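Local coordinates for UL18 protein (Human herpesvirus 5, PDB 3D2U) that is an MHC class I-like viral glycoprotein that probably protects infected cells from NK cells by engaging the host inhibitory receptor LILRB1, at residues A207-Y212 / V274-S279; F214-I219 / V267-W272; I219-I224 / F249-Y254. The protein carries 4 engineered substitutions. All coordinates share one frame; numbering follows the deposited sequence.

How the interactions relate
All three contacts lie in the immunoglobulin C1-set domain and join its two sheets or the loops at their ends. Centres are about 8 Å apart for interactions 1 and 3, about 10 Å for 2 and 3, and about 14 Å for 1 and 2. Along the chain they are nested: interaction 3 inside interaction 2, and that inside interaction 1. Strands 204-214 and 249-258, neighbours in the four-stranded sheet, supply one side of interactions 1 and 3; strands 220-226, 262-268 and 273-279 form the other sheet. Ile219 belongs to both interactions 2 and 3, so the loop contact runs straight into the packing between the sheets.

Interaction 1 (A207-Y212 / V274-S279); sequences AFCTSY and VEIPIS
The two strands face each other across the beta-sandwich of the immunoglobulin C1-set domain: 207-212 lies in the four-stranded sheet and 274-279 at the outer border of the three-stranded one. Their directions differ by 150° and their axes come no closer than 7.6 Å. No hydrogen bond spans the gap; the contact is made by side chains meeting side chains and, at one point, a backbone carbonyl.

Apolar packing centres on Ile278, whose two branches divide the work. CG2 meets CB of Ala207 at 3.9 Å, while the CG1-CD1 arm extends farther along the facing strand, with CD1 3.6 Å from CB of Cys209. Ile276 adds a looser touch, its CD1 lying 4.2 Å from SG of Cys209. Since Ala207 and Cys209 alternate with Phe208, both direct their CB into the sandwich, whereas Phe208 turns to the outer face of its sheet, where it packs on another protein chain.

A disulfide joins the sheets at the same place: SG of Cys209, anti to its backbone N (chi1 -172°), bonds to SG of Cys265 on strand 262-268, the intersheet bridge characteristic of immunoglobulin domains. Ile276 and Ile278 also touch Cys265, so both isoleucines pack against the disulfide pair.

Backbone irregularity marks the end of strand 273-279: Ile278 and Ser279 both face Tyr263 in a classic beta bulge. Ser279 OG is hydrogen-bonded to the backbone O of Gln261.

The tightest place lies between a side chain and the backbone. Ile278 has a chi1 of -108°, away from the staggered positions, and its CD1 is pressed to 3.0 Å from the carbonyl O of Phe208.

Interaction 2 (F214-I219 / V267-W272); sequences FFPGEI and VTHGNW. With NAG (2-acetamido-2-deoxy-beta-D-glucopyranose), chain R.
The His269 ring carries CB of Phe214 over one face, 4.0 Å from its centroid, and has the carbonyl oxygens of Phe215, Pro216 and Glu218 around its edge. The Phe214 ring turns its own edge toward the His269 face in an offset edge-to-face pair, with centroids 5.6 Å apart and planes at 70°. Over the centre of one Phe214 face sits CD1 of Ile219, 3.6 Å above the plane, and Gly217 O lies at the edge.

Both ring nitrogens are hydrogen-bonded: NE2 of His269 donates to Pro216 O at 2.8 Å (151° at the hydrogen), near the ring plane and on a carbonyl lone pair, and ND1 pairs with ND1 of His190. The ring carbons beside NE2 also face oxygens, CE1 with Phe215 O at 3.2 Å and CD2 with Glu218 O at 3.2 Å, so the 214-219 loop wraps around the imidazole edge.

This is the C1-set pairing of the loop holding a cis-proline, Pro216, with the histidine that closes the Tyr-x-Cys-x-Val-x-His signature. Within the loop, Glu218 OE1 accepts a hydrogen bond from the backbone N of Ile219, which meets it from above the carboxylate plane. Ile219, with CG1 anti to its N, reaches back to the strand and puts CD1 3.7 Å from CG1 of Val267.

Beyond His269 the chain turns back through an inverse gamma turn centred on Asn271. The NAG there has C1 2.4 Å from Asn271 ND2, too short for a non-bonded contact yet longer than a C-N bond, consistent with an imperfectly modelled N-linked glycan at Asn-Trp-Thr.

Interaction 3 (I219-I224 / F249-Y254); sequences IQITFI and FHQGCY. Engineered in segment 219-224: Gln220 (natural residue Asn).
From Phe249 to Tyr254 the strand runs 23° from the direction of 220-224 in the opposite sheet, at an axis separation of 8.3 Å, so the two meet through side chains and share no hydrogen bond. His250 points away, and its NE2 is hydrogen-bonded to the backbone of another protein chain.

Gln251 reaches across, its chain extended with CG anti to the backbone N (chi1 -167°). The amide oxygen lies against two methyls: OE1 is 3.6 Å from CG2 of Ile219 and 3.8 Å from CD1 of Ile221, while NE2 donates to Asn239 O in the neighbouring strand.

Two residues on, Cys253 presents SG to CG2 of Ile221 at 3.6 Å. That sulfur is bonded to SG of Cys238 on strand 237-243, a link within one sheet, unlike the intersheet Cys209-Cys265 bridge. The Phe223 ring comes down tip first: CE1 lies 4.1 Å from CB of Cys253, and CZ has Cys253 O at the ring edge.

The same CZ stands 3.8 Å from CA of Tyr254, whose side chain heads the other way, onto other chains of the assembly. This face-to-face packing of strands from opposite sheets is characteristic of the C1-set immunoglobulin beta-sandwich.

Interaction 1 (A207-Y212 / V274-S279)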
loop_
_atom_site.group_PDB
_atom_site.type_symbol
_atom_site.label_atom_id
_atom_site.label_comp_id
_atom_site.label_asym_id
_atom_site.label_seq_id
_atom_site.Cartn_x
_atom_site.Cartn_y
_atom_site.Cartn_z
ATOM N N ALA A 207 -16.912 -9.456 13.097
ATOM C CA ALA A 207 -16.563 -8.674 14.266
ATOM C C ALA A 207 -15.468 -7.700 13.838
ATOM O O ALA A 207 -14.625 -8.038 13.005
ATOM C CB ALA A 207 -16.060 -9.598 15.373
ATOM N N PHE A 208 -15.493 -6.490 14.378
ATOM C CA PHE A 208 -14.472 -5.497 14.052
ATOM C C PHE A 208 -14.040 -4.787 15.330
ATOM O O PHE A 208 -14.772 -4.779 16.317
ATOM C CB PHE A 208 -15.005 -4.469 13.039
ATOM C CG PHE A 208 -16.085 -3.569 13.587
ATOM C CD1 PHE A 208 -15.763 -2.399 14.273
ATOM C CD2 PHE A 208 -17.427 -3.897 13.419
ATOM C CE1 PHE A 208 -16.766 -1.571 14.783
ATOM C CE2 PHE A 208 -18.435 -3.074 13.924
ATOM C CZ PHE A 208 -18.104 -1.910 14.605
ATOM N N CYS A 209 -12.843 -4.208 15.301
ATOM C CA CYS A 209 -12.280 -3.474 16.430
ATOM C C CYS A 209 -11.222 -2.527 15.890
ATOM O O CYS A 209 -10.229 -2.978 15.319
ATOM C CB CYS A 209 -11.631 -4.424 17.425
ATOM S SG CYS A 209 -11.103 -3.613 18.971
ATOM N N THR A 210 -11.430 -1.227 16.097
ATOM C CA THR A 210 -10.523 -0.183 15.595
ATOM C C THR A 210 -9.949 0.733 16.685
ATOM O O THR A 210 -10.648 1.108 17.628
ATOM C CB THR A 210 -11.254 0.710 14.564
ATOM O OG1 THR A 210 -11.836 -0.114 13.549
ATOM C CG2 THR A 210 -10.300 1.700 13.925
ATOM N N SER A 211 -8.671 1.080 16.544
ATOM C CA SER A 211 -7.989 1.959 17.489
ATOM C C SER A 211 -7.722 3.305 16.809
ATOM O O SER A 211 -7.235 3.357 15.676
ATOM C CB SER A 211 -6.680 1.313 17.968
ATOM O OG SER A 211 -6.952 0.203 18.815
ATOM N N TYR A 212 -8.046 4.388 17.511
ATOM C CA TYR A 212 -7.902 5.742 16.980
ATOM C C TYR A 212 -6.987 6.661 17.794
ATOM O O TYR A 212 -7.011 6.646 19.025
ATOM C CB TYR A 212 -9.272 6.434 16.897
ATOM C CG TYR A 212 -10.393 5.655 16.234
ATOM C CD1 TYR A 212 -11.058 4.619 16.911
ATOM C CD2 TYR A 212 -10.839 6.001 14.955
ATOM C CE1 TYR A 212 -12.142 3.953 16.328
ATOM C CE2 TYR A 212 -11.932 5.345 14.364
ATOM C CZ TYR A 212 -12.575 4.324 15.058
ATOM O OH TYR A 212 -13.651 3.674 14.491
ATOM N N VAL A 274 -6.677 -2.378 27.166
ATOM C CA VAL A 274 -8.099 -2.150 27.338
ATOM C C VAL A 274 -8.839 -3.351 26.748
ATOM O O VAL A 274 -8.371 -3.972 25.793
ATOM C CB VAL A 274 -8.583 -0.834 26.644
ATOM C CG1 VAL A 274 -8.498 -0.954 25.121
ATOM C CG2 VAL A 274 -10.009 -0.539 27.057
ATOM N N GLU A 275 -9.990 -3.676 27.318
ATOM C CA GLU A 275 -10.774 -4.790 26.815
ATOM C C GLU A 275 -12.245 -4.403 26.774
ATOM O O GLU A 275 -12.799 -3.949 27.769
ATOM C CB GLU A 275 -10.568 -6.036 27.688
ATOM C CG GLU A 275 -10.822 -7.324 26.926
ATOM C CD GLU A 275 -10.344 -8.571 27.652
ATOM O OE1 GLU A 275 -9.168 -8.608 28.080
ATOM O OE2 GLU A 275 -11.141 -9.528 27.774
ATOM N N ILE A 276 -12.864 -4.566 25.607
ATOM C CA ILE A 276 -14.272 -4.231 25.418
ATOM C C ILE A 276 -15.065 -5.374 24.775
ATOM O O ILE A 276 -14.542 -6.123 23.944
ATOM C CB ILE A 276 -14.454 -2.946 24.521
ATOM C CG1 ILE A 276 -13.960 -3.204 23.084
ATOM C CG2 ILE A 276 -13.702 -1.773 25.124
ATOM C CD1 ILE A 276 -12.468 -3.449 22.960
ATOM N N PRO A 277 -16.341 -5.535 25.176
ATOM C CA PRO A 277 -17.204 -6.586 24.624
ATOM C C PRO A 277 -17.509 -6.227 23.175
ATOM O O PRO A 277 -17.749 -5.063 22.857
ATOM C CB PRO A 277 -18.446 -6.523 25.519
ATOM C CG PRO A 277 -18.488 -5.074 25.938
ATOM C CD PRO A 277 -17.040 -4.794 26.243
ATOM N N ILE A 278 -17.482 -7.216 22.291
ATOM C CA ILE A 278 -17.732 -6.939 20.891
ATOM C C ILE A 278 -19.010 -7.648 20.372
ATOM O O ILE A 278 -19.730 -7.104 19.535
ATOM C CB ILE A 278 -16.388 -7.183 20.111
ATOM C CG1 ILE A 278 -15.843 -5.816 19.686
ATOM C CG2 ILE A 278 -16.539 -8.167 18.983
ATOM C CD1 ILE A 278 -14.468 -5.837 19.056
ATOM N N SER A 279 -19.312 -8.827 20.911
ATOM C CA SER A 279 -20.553 -9.555 20.590
ATOM C C SER A 279 -20.913 -10.348 21.848
ATOM O O SER A 279 -20.048 -11.015 22.432
ATOM C CB SER A 279 -20.398 -10.491 19.378
ATOM O OG SER A 279 -19.519 -11.565 19.646
#

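Interaction 2 (F214-I219 / V267-W272)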
loop_
_atom_site.group_PDB
_atom_site.type_symbol
_atom_site.label_atom_id
_atom_site.label_comp_id
_atom_site.label_asym_id
_atom_site.label_seq_id
_atom_site.Cartn_x
_atom_site.Cartn_y
_atom_site.Cartn_z
ATOM N N PHE A 214 -3.543 6.942 18.446
ATOM C CA PHE A 214 -2.536 6.516 19.394
ATOM C C PHE A 214 -1.156 6.887 18.915
ATOM O O PHE A 214 -0.923 7.028 17.721
ATOM C CB PHE A 214 -2.622 4.999 19.670
ATOM C CG PHE A 214 -2.552 4.123 18.435
ATOM C CD1 PHE A 214 -1.376 3.453 18.103
ATOM C CD2 PHE A 214 -3.686 3.913 17.646
ATOM C CE1 PHE A 214 -1.337 2.571 17.003
ATOM C CE2 PHE A 214 -3.660 3.042 16.555
ATOM C CZ PHE A 214 -2.482 2.367 16.231
ATOM N N PHE A 215 -0.262 7.050 19.887
ATOM C CA PHE A 215 1.136 7.380 19.689
ATOM C C PHE A 215 1.857 6.911 20.960
ATOM O O PHE A 215 1.412 7.190 22.064
ATOM C CB PHE A 215 1.306 8.902 19.553
ATOM C CG PHE A 215 2.730 9.335 19.533
ATOM C CD1 PHE A 215 3.530 9.065 18.423
ATOM C CD2 PHE A 215 3.295 9.966 20.635
ATOM C CE1 PHE A 215 4.874 9.415 18.412
ATOM C CE2 PHE A 215 4.647 10.322 20.632
ATOM C CZ PHE A 215 5.435 10.045 19.519
ATOM N N PRO A 216 2.965 6.148 20.830
ATOM C CA PRO A 216 3.662 5.714 19.615
ATOM C C PRO A 216 2.807 4.781 18.765
ATOM O O PRO A 216 1.726 4.359 19.172
ATOM C CB PRO A 216 4.893 4.984 20.171
ATOM C CG PRO A 216 5.101 5.626 21.493
ATOM C CD PRO A 216 3.703 5.723 22.021
ATOM N N GLY A 217 3.317 4.456 17.584
ATOM C CA GLY A 217 2.591 3.601 16.664
ATOM C C GLY A 217 2.474 2.107 16.943
ATOM O O GLY A 217 1.585 1.471 16.383
ATOM N N GLU A 218 3.325 1.519 17.779
ATOM C CA GLU A 218 3.171 0.089 18.007
ATOM C C GLU A 218 1.965 -0.201 18.881
ATOM O O GLU A 218 1.721 0.479 19.879
ATOM C CB GLU A 218 4.436 -0.550 18.595
ATOM C CG GLU A 218 4.278 -2.068 18.897
ATOM C CD GLU A 218 3.755 -2.920 17.714
ATOM O OE1 GLU A 218 2.901 -2.447 16.920
ATOM O OE2 GLU A 218 4.184 -4.093 17.601
ATOM N N ILE A 219 1.217 -1.230 18.492
ATOM C CA ILE A 219 0.003 -1.587 19.193
ATOM C C ILE A 219 -0.348 -3.038 18.884
ATOM O O ILE A 219 0.097 -3.585 17.889
ATOM C CB ILE A 219 -1.132 -0.639 18.718
ATOM C CG1 ILE A 219 -2.382 -0.790 19.576
ATOM C CG2 ILE A 219 -1.438 -0.910 17.234
ATOM C CD1 ILE A 219 -3.387 0.354 19.355
ATOM N N VAL A 267 -6.888 -4.569 23.468
ATOM C CA VAL A 267 -5.944 -3.660 22.821
ATOM C C VAL A 267 -4.845 -3.254 23.800
ATOM O O VAL A 267 -5.114 -2.664 24.847
ATOM C CB VAL A 267 -6.650 -2.380 22.291
ATOM C CG1 VAL A 267 -5.608 -1.382 21.758
ATOM C CG2 VAL A 267 -7.634 -2.749 21.184
ATOM N N THR A 268 -3.608 -3.585 23.458
ATOM C CA THR A 268 -2.458 -3.257 24.294
ATOM C C THR A 268 -1.612 -2.216 23.588
ATOM O O THR A 268 -1.149 -2.442 22.475
ATOM C CB THR A 268 -1.590 -4.512 24.574
ATOM O OG1 THR A 268 -2.368 -5.460 25.311
ATOM C CG2 THR A 268 -0.339 -4.160 25.386
ATOM N N HIS A 269 -1.435 -1.071 24.238
ATOM C CA HIS A 269 -0.637 0.018 23.707
ATOM C C HIS A 269 0.287 0.433 24.855
ATOM O O HIS A 269 -0.170 0.968 25.857
ATOM C CB HIS A 269 -1.544 1.182 23.284
ATOM C CG HIS A 269 -0.794 2.356 22.733
ATOM N ND1 HIS A 269 -0.786 3.587 23.350
ATOM C CD2 HIS A 269 0.019 2.472 21.655
ATOM C CE1 HIS A 269 0.001 4.412 22.682
ATOM N NE2 HIS A 269 0.503 3.759 21.648
ATOM N N GLY A 270 1.582 0.171 24.726
ATOM C CA GLY A 270 2.501 0.512 25.804
ATOM C C GLY A 270 2.194 -0.355 27.017
ATOM O O GLY A 270 1.951 -1.550 26.858
ATOM N N ASN A 271 2.222 0.214 28.226
ATOM C CA ASN A 271 1.893 -0.570 29.434
ATOM C C ASN A 271 0.441 -0.312 29.721
ATOM O O ASN A 271 0.098 0.173 30.800
ATOM C CB ASN A 271 2.602 -0.088 30.689
ATOM C CG ASN A 271 4.067 -0.026 30.549
ATOM O OD1 ASN A 271 4.739 -1.024 30.284
ATOM N ND2 ASN A 271 4.592 1.162 30.751
ATOM N N TRP A 272 -0.422 -0.631 28.779
ATOM C CA TRP A 272 -1.810 -0.331 28.990
ATOM C C TRP A 272 -2.602 -1.268 28.102
ATOM O O TRP A 272 -2.297 -1.428 26.922
ATOM C CB TRP A 272 -1.995 1.144 28.624
ATOM C CG TRP A 272 -3.371 1.673 28.625
ATOM C CD1 TRP A 272 -3.997 2.344 29.640
ATOM C CD2 TRP A 272 -4.272 1.685 27.516
ATOM N NE1 TRP A 272 -5.231 2.784 29.223
ATOM C CE2 TRP A 272 -5.426 2.392 27.925
ATOM C CE3 TRP A 272 -4.217 1.167 26.215
ATOM C CZ2 TRP A 272 -6.518 2.593 27.071
ATOM C CZ3 TRP A 272 -5.304 1.364 25.371
ATOM C CH2 TRP A 272 -6.438 2.071 25.801
HETATM C C1 NAG R . 6.897 1.366 30.310
HETATM C C2 NAG R . 8.296 1.161 29.693
HETATM C C3 NAG R . 9.107 -0.062 30.207
HETATM C C4 NAG R . 8.697 -0.550 31.603
HETATM C C5 NAG R . 7.193 -0.523 31.718
HETATM C C6 NAG R . 6.678 -1.095 33.025
HETATM C C7 NAG R . 7.095 1.553 27.626
HETATM C C8 NAG R . 6.498 0.733 26.487
HETATM N N2 NAG R . 8.163 1.054 28.247
HETATM O O1 NAG R . 6.603 2.725 30.356
HETATM O O3 NAG R . 10.482 0.294 30.242
HETATM O O4 NAG R . 9.177 -1.868 31.833
HETATM O O5 NAG R . 6.778 0.843 31.641
HETATM O O6 NAG R . 6.967 -2.482 33.118
HETATM O O7 NAG R . 6.581 2.626 27.943
#

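Interaction 3 (I219-I224 / F249-Y254)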
loop_
_atom_site.group_PDB
_atom_site.type_symbol
_atom_site.label_atom_id
_atom_site.label_comp_id
_atom_site.label_asym_id
_atom_site.label_seq_id
_atom_site.Cartn_x
_atom_site.Cartn_y
_atom_site.Cartn_z
ATOM N N ILE A 219 1.217 -1.230 18.492
ATOM C CA ILE A 219 0.003 -1.587 19.193
ATOM C C ILE A 219 -0.348 -3.038 18.884
ATOM O O ILE A 219 0.097 -3.585 17.889
ATOM C CB ILE A 219 -1.132 -0.639 18.718
ATOM C CG1 ILE A 219 -2.382 -0.790 19.576
ATOM C CG2 ILE A 219 -1.438 -0.910 17.234
ATOM C CD1 ILE A 219 -3.387 0.354 19.355
ATOM N N GLN A 220 -1.132 -3.662 19.754
ATOM C CA GLN A 220 -1.561 -5.039 19.551
ATOM C C GLN A 220 -3.074 -5.031 19.749
ATOM O O GLN A 220 -3.587 -4.559 20.764
ATOM C CB GLN A 220 -0.867 -5.998 20.541
ATOM C CG GLN A 220 -1.271 -7.469 20.374
ATOM C CD GLN A 220 -0.437 -8.436 21.220
ATOM O OE1 GLN A 220 -0.830 -9.587 21.438
ATOM N NE2 GLN A 220 0.717 -7.973 21.691
ATOM N N ILE A 221 -3.772 -5.523 18.733
ATOM C CA ILE A 221 -5.224 -5.590 18.704
ATOM C C ILE A 221 -5.562 -7.063 18.502
ATOM O O ILE A 221 -5.202 -7.652 17.485
ATOM C CB ILE A 221 -5.788 -4.769 17.518
ATOM C CG1 ILE A 221 -5.380 -3.297 17.640
ATOM C CG2 ILE A 221 -7.302 -4.926 17.448
ATOM C CD1 ILE A 221 -3.920 -3.028 17.332
ATOM N N THR A 222 -6.259 -7.652 19.466
ATOM C CA THR A 222 -6.598 -9.070 19.411
ATOM C C THR A 222 -8.072 -9.307 19.752
ATOM O O THR A 222 -8.665 -8.576 20.541
ATOM C CB THR A 222 -5.728 -9.845 20.420
ATOM O OG1 THR A 222 -4.385 -9.358 20.342
ATOM C CG2 THR A 222 -5.736 -11.327 20.121
ATOM N N PHE A 223 -8.672 -10.317 19.141
ATOM C CA PHE A 223 -10.062 -10.641 19.448
ATOM C C PHE A 223 -9.992 -11.794 20.407
ATOM O O PHE A 223 -9.224 -12.727 20.195
ATOM C CB PHE A 223 -10.835 -11.105 18.212
ATOM C CG PHE A 223 -11.023 -10.043 17.202
ATOM C CD1 PHE A 223 -10.111 -9.889 16.157
ATOM C CD2 PHE A 223 -12.076 -9.141 17.325
ATOM C CE1 PHE A 223 -10.249 -8.850 15.253
ATOM C CE2 PHE A 223 -12.218 -8.098 16.426
ATOM C CZ PHE A 223 -11.302 -7.950 15.387
ATOM N N ILE A 224 -10.764 -11.746 21.476
ATOM C CA ILE A 224 -10.728 -12.876 22.377
ATOM C C ILE A 224 -12.051 -13.605 22.248
ATOM O O ILE A 224 -13.130 -13.048 22.481
ATOM C CB ILE A 224 -10.486 -12.486 23.848
ATOM C CG1 ILE A 224 -9.358 -11.450 23.960
ATOM C CG2 ILE A 224 -10.085 -13.743 24.628
ATOM C CD1 ILE A 224 -8.020 -11.924 23.447
ATOM N N PHE A 249 -1.661 7.582 15.195
ATOM C CA PHE A 249 -1.977 6.509 14.284
ATOM C C PHE A 249 -3.366 5.899 14.395
ATOM O O PHE A 249 -4.126 6.178 15.326
ATOM C CB PHE A 249 -0.887 5.449 14.410
ATOM C CG PHE A 249 0.489 5.980 14.113
ATOM C CD1 PHE A 249 1.016 5.901 12.832
ATOM C CD2 PHE A 249 1.231 6.623 15.106
ATOM C CE1 PHE A 249 2.264 6.461 12.534
ATOM C CE2 PHE A 249 2.472 7.182 14.820
ATOM C CZ PHE A 249 2.989 7.101 13.531
ATOM N N HIS A 250 -3.672 5.049 13.423
ATOM C CA HIS A 250 -4.974 4.417 13.308
ATOM C C HIS A 250 -4.865 2.973 12.815
ATOM O O HIS A 250 -4.066 2.678 11.936
ATOM C CB HIS A 250 -5.779 5.239 12.295
ATOM C CG HIS A 250 -7.100 4.647 11.921
ATOM N ND1 HIS A 250 -8.299 5.205 12.310
ATOM C CD2 HIS A 250 -7.413 3.564 11.174
ATOM C CE1 HIS A 250 -9.294 4.491 11.818
ATOM N NE2 HIS A 250 -8.785 3.490 11.124
ATOM N N GLN A 251 -5.666 2.074 13.372
ATOM C CA GLN A 251 -5.667 0.704 12.885
ATOM C C GLN A 251 -6.971 -0.024 13.190
ATOM O O GLN A 251 -7.440 -0.049 14.332
ATOM C CB GLN A 251 -4.461 -0.093 13.412
ATOM C CG GLN A 251 -4.265 -1.429 12.667
ATOM C CD GLN A 251 -2.903 -2.069 12.897
ATOM O OE1 GLN A 251 -2.381 -2.067 14.007
ATOM N NE2 GLN A 251 -2.338 -2.643 11.846
ATOM N N GLY A 252 -7.570 -0.587 12.141
ATOM C CA GLY A 252 -8.810 -1.336 12.279
ATOM C C GLY A 252 -8.571 -2.798 11.923
ATOM O O GLY A 252 -7.751 -3.096 11.052
ATOM N N CYS A 253 -9.267 -3.712 12.594
ATOM C CA CYS A 253 -9.117 -5.150 12.332
ATOM C C CYS A 253 -10.502 -5.804 12.291
ATOM O O CYS A 253 -11.469 -5.227 12.782
ATOM C CB CYS A 253 -8.274 -5.807 13.440
ATOM S SG CYS A 253 -6.718 -4.935 13.870
ATOM N N TYR A 254 -10.593 -7.010 11.727
ATOM C CA TYR A 254 -11.870 -7.726 11.631
ATOM C C TYR A 254 -11.673 -9.252 11.699
ATOM O O TYR A 254 -10.561 -9.718 11.491
ATOM C CB TYR A 254 -12.577 -7.326 10.306
ATOM C CG TYR A 254 -11.851 -7.738 9.034
ATOM C CD1 TYR A 254 -11.957 -9.040 8.524
ATOM C CD2 TYR A 254 -11.014 -6.845 8.368
ATOM C CE1 TYR A 254 -11.239 -9.435 7.392
ATOM C CE2 TYR A 254 -10.293 -7.239 7.226
ATOM C CZ TYR A 254 -10.408 -8.532 6.752
ATOM O OH TYR A 254 -9.657 -8.925 5.660
#